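Local coordinates for protein transcriptional repressor, TetR family (Thermus thermophilus, PDB 3ANP) that represses transcription to control fatty acid degradation, probably through an N-terminal helix-turn-helix that contacts DNA, and binds lauroyl-CoA in its C-terminal domain, at residues Lys8-Arg13 against Phe47-Tyr52; Leu21-Gly26 against Ala98-Leu103; Leu167-Tyr172 against Arg176-Glu181. One frame throughout, in Å; residues are numbered along the deposited sequence.

Interaction 1: Lys8-Arg13 against Phe47-Tyr52; sequences KRRRER and FNYYPY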
loop_
_atom_site.group_PDB
_atom_site.type_symbol
_atom_site.label_atom_id
_atom_site.label_comp_id
_atom_site.label_asym_id
_atom_site.label_seq_id
_atom_site.Cartn_x
_atom_site.Cartn_y
_atom_site.Cartn_z
ATOM N N LYS A 8 -28.957 -19.872 1.040
ATOM C CA LYS A 8 -28.500 -18.798 0.171
ATOM C C LYS A 8 -29.418 -17.596 0.331
ATOM O O LYS A 8 -28.962 -16.451 0.300
ATOM C CB LYS A 8 -28.469 -19.253 -1.289
ATOM C CG LYS A 8 -27.359 -20.255 -1.567
ATOM C CD LYS A 8 -27.105 -20.384 -3.052
ATOM C CE LYS A 8 -25.873 -21.242 -3.313
ATOM N NZ LYS A 8 -25.503 -21.258 -4.758
ATOM N N ARG A 9 -30.715 -17.853 0.501
ATOM C CA ARG A 9 -31.659 -16.756 0.696
ATOM C C ARG A 9 -31.377 -16.100 2.041
ATOM O O ARG A 9 -31.401 -14.876 2.169
ATOM C CB ARG A 9 -33.108 -17.260 0.675
ATOM C CG ARG A 9 -33.620 -17.632 -0.718
ATOM C CD ARG A 9 -33.999 -16.403 -1.526
ATOM N NE ARG A 9 -35.179 -15.748 -0.966
ATOM C CZ ARG A 9 -35.534 -14.488 -1.226
ATOM N NH1 ARG A 9 -34.800 -13.737 -2.047
ATOM N NH2 ARG A 9 -36.615 -13.973 -0.651
ATOM N N ARG A 10 -31.123 -16.913 3.058
ATOM C CA ARG A 10 -30.833 -16.348 4.363
ATOM C C ARG A 10 -29.556 -15.501 4.333
ATOM O O ARG A 10 -29.517 -14.423 4.930
ATOM C CB ARG A 10 -30.706 -17.455 5.406
ATOM C CG ARG A 10 -30.246 -16.955 6.749
ATOM C CD ARG A 10 -30.459 -17.998 7.829
ATOM N NE ARG A 10 -31.840 -17.980 8.300
ATOM C CZ ARG A 10 -32.265 -18.602 9.397
ATOM N NH1 ARG A 10 -31.412 -19.301 10.143
ATOM N NH2 ARG A 10 -33.538 -18.504 9.764
ATOM N N ARG A 11 -28.517 -15.976 3.644
ATOM C CA ARG A 11 -27.278 -15.202 3.575
ATOM C C ARG A 11 -27.525 -13.874 2.862
ATOM O O ARG A 11 -27.043 -12.828 3.301
ATOM C CB ARG A 11 -26.175 -15.969 2.836
ATOM C CG ARG A 11 -24.871 -15.173 2.690
ATOM C CD ARG A 11 -23.811 -15.993 1.971
ATOM N NE ARG A 11 -23.418 -17.130 2.791
ATOM C CZ ARG A 11 -22.590 -17.048 3.831
ATOM N NH1 ARG A 11 -22.058 -15.883 4.167
ATOM N NH2 ARG A 11 -22.316 -18.129 4.545
ATOM N N GLU A 12 -28.286 -13.906 1.772
ATOM C CA GLU A 12 -28.536 -12.670 1.037
ATOM C C GLU A 12 -29.367 -11.673 1.848
ATOM O O GLU A 12 -29.141 -10.469 1.770
ATOM C CB GLU A 12 -29.205 -12.962 -0.314
ATOM C CG GLU A 12 -29.090 -11.811 -1.317
ATOM C CD GLU A 12 -30.343 -10.938 -1.406
ATOM O OE1 GLU A 12 -30.291 -9.882 -2.093
ATOM O OE2 GLU A 12 -31.381 -11.303 -0.805
ATOM N N ARG A 13 -30.311 -12.165 2.645
ATOM C CA ARG A 13 -31.133 -11.262 3.443
ATOM C C ARG A 13 -30.277 -10.607 4.536
ATOM O O ARG A 13 -30.404 -9.413 4.807
ATOM C CB ARG A 13 -32.313 -12.017 4.066
ATOM C CG ARG A 13 -33.353 -11.087 4.669
ATOM C CD ARG A 13 -34.573 -11.834 5.186
ATOM N NE ARG A 13 -34.298 -12.614 6.392
ATOM C CZ ARG A 13 -34.265 -13.945 6.434
ATOM N NH1 ARG A 13 -34.486 -14.653 5.330
ATOM N NH2 ARG A 13 -34.038 -14.568 7.585
ATOM N N PHE A 47 -23.369 -14.411 13.030
ATOM C CA PHE A 47 -21.955 -14.783 13.033
ATOM C C PHE A 47 -21.652 -16.073 12.293
ATOM O O PHE A 47 -20.528 -16.272 11.813
ATOM C CB PHE A 47 -21.406 -14.841 14.468
ATOM C CG PHE A 47 -21.161 -13.483 15.061
ATOM C CD1 PHE A 47 -20.256 -12.602 14.453
ATOM C CD2 PHE A 47 -21.857 -13.061 16.194
ATOM C CE1 PHE A 47 -20.048 -11.316 14.968
ATOM C CE2 PHE A 47 -21.659 -11.777 16.719
ATOM C CZ PHE A 47 -20.753 -10.905 16.104
ATOM N N ASN A 48 -22.646 -16.951 12.186
ATOM C CA ASN A 48 -22.439 -18.192 11.455
ATOM C C ASN A 48 -22.257 -17.873 9.983
ATOM O O ASN A 48 -21.494 -18.538 9.287
ATOM C CB ASN A 48 -23.628 -19.154 11.630
ATOM C CG ASN A 48 -23.672 -19.769 13.011
ATOM O OD1 ASN A 48 -22.631 -20.016 13.615
ATOM N ND2 ASN A 48 -24.871 -20.035 13.510
ATOM N N TYR A 49 -22.945 -16.839 9.512
ATOM C CA TYR A 49 -22.846 -16.448 8.104
ATOM C C TYR A 49 -21.692 -15.484 7.822
ATOM O O TYR A 49 -21.038 -15.585 6.781
ATOM C CB TYR A 49 -24.173 -15.832 7.649
ATOM C CG TYR A 49 -25.227 -16.892 7.371
ATOM C CD1 TYR A 49 -25.407 -17.399 6.083
ATOM C CD2 TYR A 49 -25.989 -17.435 8.410
ATOM C CE1 TYR A 49 -26.321 -18.426 5.825
ATOM C CE2 TYR A 49 -26.909 -18.456 8.169
ATOM C CZ TYR A 49 -27.066 -18.945 6.872
ATOM O OH TYR A 49 -27.963 -19.946 6.617
ATOM N N TYR A 50 -21.459 -14.564 8.760
ATOM C CA TYR A 50 -20.402 -13.549 8.682
ATOM C C TYR A 50 -19.713 -13.498 10.054
ATOM O O TYR A 50 -20.191 -12.841 10.972
ATOM C CB TYR A 50 -21.025 -12.181 8.342
ATOM C CG TYR A 50 -21.578 -12.119 6.926
ATOM C CD1 TYR A 50 -20.716 -12.000 5.826
ATOM C CD2 TYR A 50 -22.953 -12.221 6.683
ATOM C CE1 TYR A 50 -21.197 -11.991 4.526
ATOM C CE2 TYR A 50 -23.449 -12.206 5.372
ATOM C CZ TYR A 50 -22.564 -12.096 4.302
ATOM O OH TYR A 50 -23.025 -12.120 3.004
ATOM N N PRO A 51 -18.585 -14.208 10.203
ATOM C CA PRO A 51 -17.799 -14.291 11.442
ATOM C C PRO A 51 -17.357 -12.958 12.021
ATOM O O PRO A 51 -17.091 -12.855 13.217
ATOM C CB PRO A 51 -16.611 -15.170 11.043
ATOM C CG PRO A 51 -17.147 -15.993 9.930
ATOM C CD PRO A 51 -17.950 -14.999 9.138
ATOM N N TYR A 52 -17.251 -11.944 11.172
ATOM C CA TYR A 52 -16.884 -10.605 11.621
ATOM C C TYR A 52 -17.549 -9.633 10.651
ATOM O O TYR A 52 -17.777 -9.987 9.495
ATOM C CB TYR A 52 -15.344 -10.430 11.674
ATOM C CG TYR A 52 -14.576 -10.962 10.480
ATOM C CD1 TYR A 52 -14.218 -10.126 9.417
ATOM C CD2 TYR A 52 -14.203 -12.306 10.418
ATOM C CE1 TYR A 52 -13.498 -10.617 8.317
ATOM C CE2 TYR A 52 -13.504 -12.805 9.332
ATOM C CZ TYR A 52 -13.152 -11.958 8.282
ATOM O OH TYR A 52 -12.478 -12.472 7.206
HETATM O O HOH W 1 -20.056 -18.883 6.589
#
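Arg11 of helix 3-25 threads its side chain between two consecutive tyrosines, Tyr49 and Tyr50, at the C-terminal end of helix 43-49. Its CB rests against the rim of the first ring, 3.6 Å from Tyr49 CD1. Because CG lies anti to the backbone N (chi1 178°), the chain runs outward from its own helix, and CG comes to 3.6 Å from Tyr50 OH, with CD beside the same oxygen. NE then returns to the edge of the Tyr49 ring, in its plane. A bend at chi3 (-66°) swings the guanidinium round, and Tyr49 CD1 comes to lie over one of its faces. At the tip, NH1 donates to the backbone, 2.8 Å from Tyr49 O, in a bond bent to 153° that approaches from above the carbonyl plane. The same nitrogen sits over one face of Tyr50, toward the rim, though the cation-pi attraction is at most weak. NH2 donates to a water 3.1 Å away, which in turn donates to Asn48 O. One guanidinium thus serves two successive carbonyls, one directly, one through water, where the helix runs out, a place where its positive charge would probably be favoured by the helix dipole. Arginine suits the task, having a long aliphatic stem for the rings and several N-H groups for the oxygens.

Arg10 lays its stem across Tyr49 at about a right angle, CD being 3.4 Å from Tyr49 OH. The buried Tyr50 directs its hydroxyl to Asp59 of helix 54-77, and its ring also packs on Ile14 and Phe15. This joining of the N-terminal helix to the end of the second helix of the predicted helix-turn-helix belongs to the compact three-helix DNA-binding domain of TetR-family repressors.

Interaction 2: Leu21-Gly26 against Ala98-Leu103; sequences LFRNRG and AREKDL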
loop_
_atom_site.group_PDB
_atom_site.type_symbol
_atom_site.label_atom_id
_atom_site.label_comp_id
_atom_site.label_asym_id
_atom_site.label_seq_id
_atom_site.Cartn_x
_atom_site.Cartn_y
_atom_site.Cartn_z
ATOM N N LEU A 21 -28.076 -0.922 6.867
ATOM C CA LEU A 21 -27.706 -0.315 8.150
ATOM C C LEU A 21 -26.365 0.401 8.023
ATOM O O LEU A 21 -26.208 1.506 8.539
ATOM C CB LEU A 21 -27.611 -1.380 9.269
ATOM C CG LEU A 21 -28.976 -1.842 9.794
ATOM C CD1 LEU A 21 -28.848 -3.156 10.542
ATOM C CD2 LEU A 21 -29.568 -0.748 10.710
ATOM N N PHE A 22 -25.395 -0.232 7.361
ATOM C CA PHE A 22 -24.076 0.389 7.200
ATOM C C PHE A 22 -24.222 1.713 6.440
ATOM O O PHE A 22 -23.617 2.738 6.798
ATOM C CB PHE A 22 -23.102 -0.513 6.409
ATOM C CG PHE A 22 -22.732 -1.824 7.100
ATOM C CD1 PHE A 22 -22.851 -1.979 8.473
ATOM C CD2 PHE A 22 -22.202 -2.878 6.350
ATOM C CE1 PHE A 22 -22.438 -3.173 9.099
ATOM C CE2 PHE A 22 -21.792 -4.065 6.956
ATOM C CZ PHE A 22 -21.911 -4.208 8.338
ATOM N N ARG A 23 -25.020 1.687 5.383
ATOM C CA ARG A 23 -25.236 2.885 4.580
ATOM C C ARG A 23 -25.935 3.989 5.343
ATOM O O ARG A 23 -25.493 5.137 5.325
ATOM C CB ARG A 23 -26.061 2.553 3.331
ATOM C CG ARG A 23 -25.256 1.912 2.217
ATOM C CD ARG A 23 -26.124 1.568 0.996
ATOM N NE ARG A 23 -25.290 1.138 -0.120
ATOM C CZ ARG A 23 -25.316 -0.079 -0.653
ATOM N NH1 ARG A 23 -24.503 -0.366 -1.661
ATOM N NH2 ARG A 23 -26.156 -1.005 -0.191
ATOM N N ASN A 24 -27.028 3.644 6.016
ATOM C CA ASN A 24 -27.821 4.626 6.755
ATOM C C ASN A 24 -27.270 5.090 8.097
ATOM O O ASN A 24 -27.529 6.219 8.516
ATOM C CB ASN A 24 -29.240 4.092 6.992
ATOM C CG ASN A 24 -30.047 3.984 5.710
ATOM O OD1 ASN A 24 -29.821 4.740 4.774
ATOM N ND2 ASN A 24 -31.003 3.057 5.673
ATOM N N ARG A 25 -26.516 4.231 8.777
ATOM C CA ARG A 25 -26.024 4.584 10.105
ATOM C C ARG A 25 -24.518 4.506 10.310
ATOM O O ARG A 25 -24.015 4.928 11.350
ATOM C CB ARG A 25 -26.742 3.715 11.147
ATOM C CG ARG A 25 -28.268 3.908 11.132
ATOM C CD ARG A 25 -29.014 2.923 12.015
ATOM N NE ARG A 25 -28.684 3.082 13.427
ATOM C CZ ARG A 25 -29.145 2.298 14.397
ATOM N NH1 ARG A 25 -28.789 2.516 15.659
ATOM N NH2 ARG A 25 -29.964 1.291 14.107
ATOM N N GLY A 26 -23.800 3.981 9.327
ATOM C CA GLY A 26 -22.359 3.880 9.457
ATOM C C GLY A 26 -21.938 2.451 9.762
ATOM O O GLY A 26 -22.640 1.724 10.483
ATOM N N ALA A 98 -14.801 6.666 -4.837
ATOM C CA ALA A 98 -15.284 7.908 -4.249
ATOM C C ALA A 98 -16.763 7.783 -3.877
ATOM O O ALA A 98 -17.196 8.272 -2.835
ATOM C CB ALA A 98 -15.098 9.055 -5.234
ATOM N N ARG A 99 -17.539 7.135 -4.733
ATOM C CA ARG A 99 -18.970 6.970 -4.463
ATOM C C ARG A 99 -19.203 6.156 -3.187
ATOM O O ARG A 99 -20.080 6.478 -2.385
ATOM C CB ARG A 99 -19.678 6.243 -5.622
ATOM C CG ARG A 99 -19.853 7.050 -6.910
ATOM C CD ARG A 99 -20.939 6.436 -7.823
ATOM N NE ARG A 99 -20.557 5.126 -8.357
ATOM C CZ ARG A 99 -19.718 4.951 -9.372
ATOM N NH1 ARG A 99 -19.412 3.725 -9.796
ATOM N NH2 ARG A 99 -19.196 6.005 -9.978
ATOM N N GLU A 100 -18.410 5.104 -3.010
ATOM C CA GLU A 100 -18.568 4.197 -1.876
ATOM C C GLU A 100 -17.505 4.328 -0.791
ATOM O O GLU A 100 -17.277 3.393 -0.029
ATOM C CB GLU A 100 -18.593 2.756 -2.401
ATOM C CG GLU A 100 -19.787 2.469 -3.324
ATOM C CD GLU A 100 -21.102 2.459 -2.564
ATOM O OE1 GLU A 100 -21.304 3.333 -1.696
ATOM O OE2 GLU A 100 -21.944 1.584 -2.831
ATOM N N LYS A 101 -16.888 5.497 -0.710
ATOM C CA LYS A 101 -15.836 5.763 0.262
ATOM C C LYS A 101 -16.070 5.281 1.706
ATOM O O LYS A 101 -15.212 4.617 2.284
ATOM C CB LYS A 101 -15.541 7.265 0.279
ATOM C CG LYS A 101 -14.518 7.687 1.310
ATOM C CD LYS A 101 -14.298 9.189 1.261
ATOM C CE LYS A 101 -13.415 9.656 2.400
ATOM N NZ LYS A 101 -14.051 9.398 3.719
ATOM N N ASP A 102 -17.211 5.632 2.292
ATOM C CA ASP A 102 -17.500 5.247 3.678
ATOM C C ASP A 102 -17.589 3.733 3.916
ATOM O O ASP A 102 -17.301 3.262 5.020
ATOM C CB ASP A 102 -18.787 5.921 4.162
ATOM C CG ASP A 102 -18.689 7.444 4.170
ATOM O OD1 ASP A 102 -17.589 7.991 4.427
ATOM O OD2 ASP A 102 -19.730 8.093 3.936
ATOM N N LEU A 103 -18.010 2.977 2.904
ATOM C CA LEU A 103 -18.095 1.521 3.028
ATOM C C LEU A 103 -16.755 0.873 2.687
ATOM O O LEU A 103 -16.345 -0.095 3.317
ATOM C CB LEU A 103 -19.149 0.942 2.074
ATOM C CG LEU A 103 -20.602 1.361 2.287
ATOM C CD1 LEU A 103 -21.451 0.883 1.111
ATOM C CD2 LEU A 103 -21.110 0.779 3.584
HETATM O O HOH W 2 -23.831 3.252 -0.716
#
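At the junction between the DNA-binding and ligand-binding domains of this TetR-type fold, Phe22 and Arg23, close to the end of helix 3-25, meet Leu103 and Glu100 at the break between helices 82-99 and 101-110. Leu103 fits between the two residues of the first helix with its forked end, leucine's two methyls serving both at once. Its CD2 packs 3.7 Å from Phe22 CB, while CD1 lies against the stem of Arg23, 4.0 Å from NE. Beyond CB the Phe22 ring turns away from Leu103, to pack on Ile35 of helix 32-39 and on Val56 and Leu57 of helix 54-77, with Phe27 edge-to-face.

The polar half lies at the more exposed border. Arg23, extended from CG to NE, is long enough to pass Leu103 and brings NH1 to 3.4 Å from Glu100 OE2, a weak but nearly straight hydrogen bond (166°) within a salt bridge. The guanidinium and carboxylate planes are only 24° apart, and a water completes the pairing: it accepts from Arg23 NE at 2.6 Å and donates to Glu100 OE1 at 2.7 Å. Each carboxylate oxygen is thereby tied to the arginine. A bend at chi2 (-70°) carries the carboxylate there from the N-cap position of helix 101-110, and OE2 has its stronger partner in the hydroxyl of Tyr60 of helix 54-77.

Glu100's side chain is about 8 Å from the bound dodecyl-CoA. Contacts between the first helix and the start of this ligand-domain helix are consistent with the interdomain interface through which TetR-family repressors relay ligand binding to their DNA-binding domains.

Interaction 3: Leu167-Tyr172 against Arg176-Glu181; sequences LRWAAY and RDLAEE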
loop_
_atom_site.group_PDB
_atom_site.type_symbol
_atom_site.label_atom_id
_atom_site.label_comp_id
_atom_site.label_asym_id
_atom_site.label_seq_id
_atom_site.Cartn_x
_atom_site.Cartn_y
_atom_site.Cartn_z
ATOM N N LEU A 167 -6.730 4.080 -0.245
ATOM C CA LEU A 167 -6.808 4.100 1.204
ATOM C C LEU A 167 -6.393 5.466 1.755
ATOM O O LEU A 167 -7.088 6.038 2.592
ATOM C CB LEU A 167 -5.910 2.999 1.788
ATOM C CG LEU A 167 -5.730 2.984 3.309
ATOM C CD1 LEU A 167 -7.076 3.140 3.985
ATOM C CD2 LEU A 167 -5.059 1.664 3.720
ATOM N N ARG A 168 -5.266 5.994 1.286
ATOM C CA ARG A 168 -4.808 7.285 1.770
ATOM C C ARG A 168 -5.757 8.393 1.337
ATOM O O ARG A 168 -6.009 9.335 2.087
ATOM C CB ARG A 168 -3.384 7.560 1.291
ATOM C CG ARG A 168 -2.374 6.636 1.996
ATOM C CD ARG A 168 -1.006 6.632 1.339
ATOM N NE ARG A 168 -0.260 7.861 1.587
ATOM C CZ ARG A 168 0.983 8.074 1.161
ATOM N NH1 ARG A 168 1.622 7.137 0.465
ATOM N NH2 ARG A 168 1.588 9.229 1.433
ATOM N N TRP A 169 -6.304 8.259 0.136
ATOM C CA TRP A 169 -7.247 9.248 -0.362
ATOM C C TRP A 169 -8.468 9.292 0.548
ATOM O O TRP A 169 -8.876 10.361 1.009
ATOM C CB TRP A 169 -7.700 8.890 -1.775
ATOM C CG TRP A 169 -8.780 9.812 -2.307
ATOM C CD1 TRP A 169 -8.597 11.031 -2.914
ATOM C CD2 TRP A 169 -10.193 9.612 -2.233
ATOM N NE1 TRP A 169 -9.812 11.600 -3.219
ATOM C CE2 TRP A 169 -10.811 10.755 -2.814
ATOM C CE3 TRP A 169 -11.003 8.586 -1.731
ATOM C CZ2 TRP A 169 -12.205 10.898 -2.904
ATOM C CZ3 TRP A 169 -12.405 8.730 -1.821
ATOM C CH2 TRP A 169 -12.984 9.884 -2.405
ATOM N N ALA A 170 -9.047 8.120 0.798
ATOM C CA ALA A 170 -10.250 8.007 1.616
ATOM C C ALA A 170 -10.044 8.350 3.078
ATOM O O ALA A 170 -10.907 8.964 3.702
ATOM C CB ALA A 170 -10.846 6.580 1.485
ATOM N N ALA A 171 -8.897 7.967 3.627
ATOM C CA ALA A 171 -8.626 8.223 5.033
ATOM C C ALA A 171 -8.048 9.594 5.372
ATOM O O ALA A 171 -8.289 10.118 6.463
ATOM C CB ALA A 171 -7.692 7.147 5.572
ATOM N N TYR A 172 -7.298 10.178 4.450
ATOM C CA TYR A 172 -6.639 11.450 4.744
ATOM C C TYR A 172 -6.860 12.632 3.812
ATOM O O TYR A 172 -6.825 13.767 4.262
ATOM C CB TYR A 172 -5.123 11.226 4.826
ATOM C CG TYR A 172 -4.719 10.001 5.613
ATOM C CD1 TYR A 172 -5.087 9.861 6.954
ATOM C CD2 TYR A 172 -3.972 8.986 5.021
ATOM C CE1 TYR A 172 -4.720 8.740 7.687
ATOM C CE2 TYR A 172 -3.595 7.853 5.743
ATOM C CZ TYR A 172 -3.976 7.739 7.079
ATOM O OH TYR A 172 -3.624 6.629 7.803
ATOM N N ARG A 176 -8.814 15.582 -2.627
ATOM C CA ARG A 176 -7.962 15.492 -3.807
ATOM C C ARG A 176 -8.613 14.691 -4.937
ATOM O O ARG A 176 -9.633 14.028 -4.741
ATOM C CB ARG A 176 -6.610 14.876 -3.425
ATOM C CG ARG A 176 -5.944 15.605 -2.267
ATOM C CD ARG A 176 -4.467 15.287 -2.140
ATOM N NE ARG A 176 -3.862 16.062 -1.056
ATOM C CZ ARG A 176 -2.577 16.007 -0.707
ATOM N NH1 ARG A 176 -1.735 15.209 -1.353
ATOM N NH2 ARG A 176 -2.127 16.760 0.291
ATOM N N ASP A 177 -8.017 14.773 -6.122
ATOM C CA ASP A 177 -8.514 14.089 -7.313
ATOM C C ASP A 177 -7.978 12.650 -7.381
ATOM O O ASP A 177 -6.873 12.421 -7.867
ATOM C CB ASP A 177 -8.053 14.870 -8.550
ATOM C CG ASP A 177 -8.597 14.309 -9.852
ATOM O OD1 ASP A 177 -9.071 13.154 -9.885
ATOM O OD2 ASP A 177 -8.531 15.039 -10.861
ATOM N N LEU A 178 -8.756 11.683 -6.913
ATOM C CA LEU A 178 -8.289 10.297 -6.948
ATOM C C LEU A 178 -8.074 9.781 -8.368
ATOM O O LEU A 178 -7.132 9.035 -8.612
ATOM C CB LEU A 178 -9.245 9.372 -6.188
ATOM C CG LEU A 178 -8.961 7.856 -6.181
ATOM C CD1 LEU A 178 -7.590 7.564 -5.561
ATOM C CD2 LEU A 178 -10.077 7.125 -5.390
ATOM N N ALA A 179 -8.925 10.186 -9.310
ATOM C CA ALA A 179 -8.772 9.735 -10.692
ATOM C C ALA A 179 -7.375 10.121 -11.222
ATOM O O ALA A 179 -6.703 9.321 -11.885
ATOM C CB ALA A 179 -9.863 10.357 -11.572
ATOM N N GLU A 180 -6.959 11.350 -10.931
ATOM C CA GLU A 180 -5.650 11.858 -11.359
ATOM C C GLU A 180 -4.519 11.042 -10.721
ATOM O O GLU A 180 -3.502 10.745 -11.357
ATOM C CB GLU A 180 -5.516 13.335 -10.960
ATOM C CG GLU A 180 -4.265 14.060 -11.475
ATOM C CD GLU A 180 -3.004 13.745 -10.679
ATOM O OE1 GLU A 180 -3.087 13.581 -9.431
ATOM O OE2 GLU A 180 -1.922 13.687 -11.303
ATOM N N GLU A 181 -4.704 10.698 -9.452
ATOM C CA GLU A 181 -3.723 9.917 -8.716
ATOM C C GLU A 181 -3.579 8.506 -9.298
ATOM O O GLU A 181 -2.468 8.007 -9.458
ATOM C CB GLU A 181 -4.135 9.857 -7.237
ATOM C CG GLU A 181 -3.412 8.823 -6.378
ATOM C CD GLU A 181 -1.962 9.178 -6.089
ATOM O OE1 GLU A 181 -1.582 10.366 -6.210
ATOM O OE2 GLU A 181 -1.204 8.264 -5.716
#
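Helix 151-172 comes closest to the start of helix 178-191 at Trp169 and Leu178, whose CA atoms are 6.7 Å apart across a short connecting loop. In TetR-family repressors two such C-terminal helices from each subunit form the four-helix bundle of the dimer interface. Consistent with this, Glu180 and Glu181 form salt bridges with Arg153 of the second subunit, and Arg168 with Asp160 of that subunit.

Trp169 carries the contact. With CG anti to its own N (chi1 175°), the indole swings out toward the second helix, and Leu178 crosses it at about a right angle. Leu178 CB stands 3.7 Å from the centroid of the five-membered ring, 9° from the normal, in a CH-pi contact. The two methyls spread apart: CD1 lies near the root of the side chain, 4.0 Å from Trp169 CB, and CD2 lies by the six-membered ring, 4.0 Å from Trp169 CE3. A branched leucine can thus follow the tryptophan side chain with three carbons. Buried Leu178 also packs on Ala94 and Thr97 of helix 82-99.

The indole edge has a polar role, which makes tryptophan apt here. At the end of this loop, Asp177 caps helix 178-191, OD1 accepting from Glu180 N at 3.0 Å. One residue earlier, Arg176 O receives the indole N-H: Trp169 NE1 lies 2.9 Å from it, with the oxygen in the ring plane.

In the fold
From the N terminus, helix 3-25 supplies first segments to both interaction 1 and interaction 2. The chain then returns at 47-52 to close interaction 1 within the DNA-binding domain, and only at 98-103 closes interaction 2, so the two loops cross. Interaction 1 binds the DNA-binding helices together; interaction 2 couples them to the ligand-binding domain. Interaction 3 follows in series, a local closure with three residues between its segments, joining two helices at the dimer interface. It touches interaction 2, since Trp169 packs on Ala98 and Lys101, whereas interaction 1 lies about 32 Å from interaction 3 between centres, across the chain's middle.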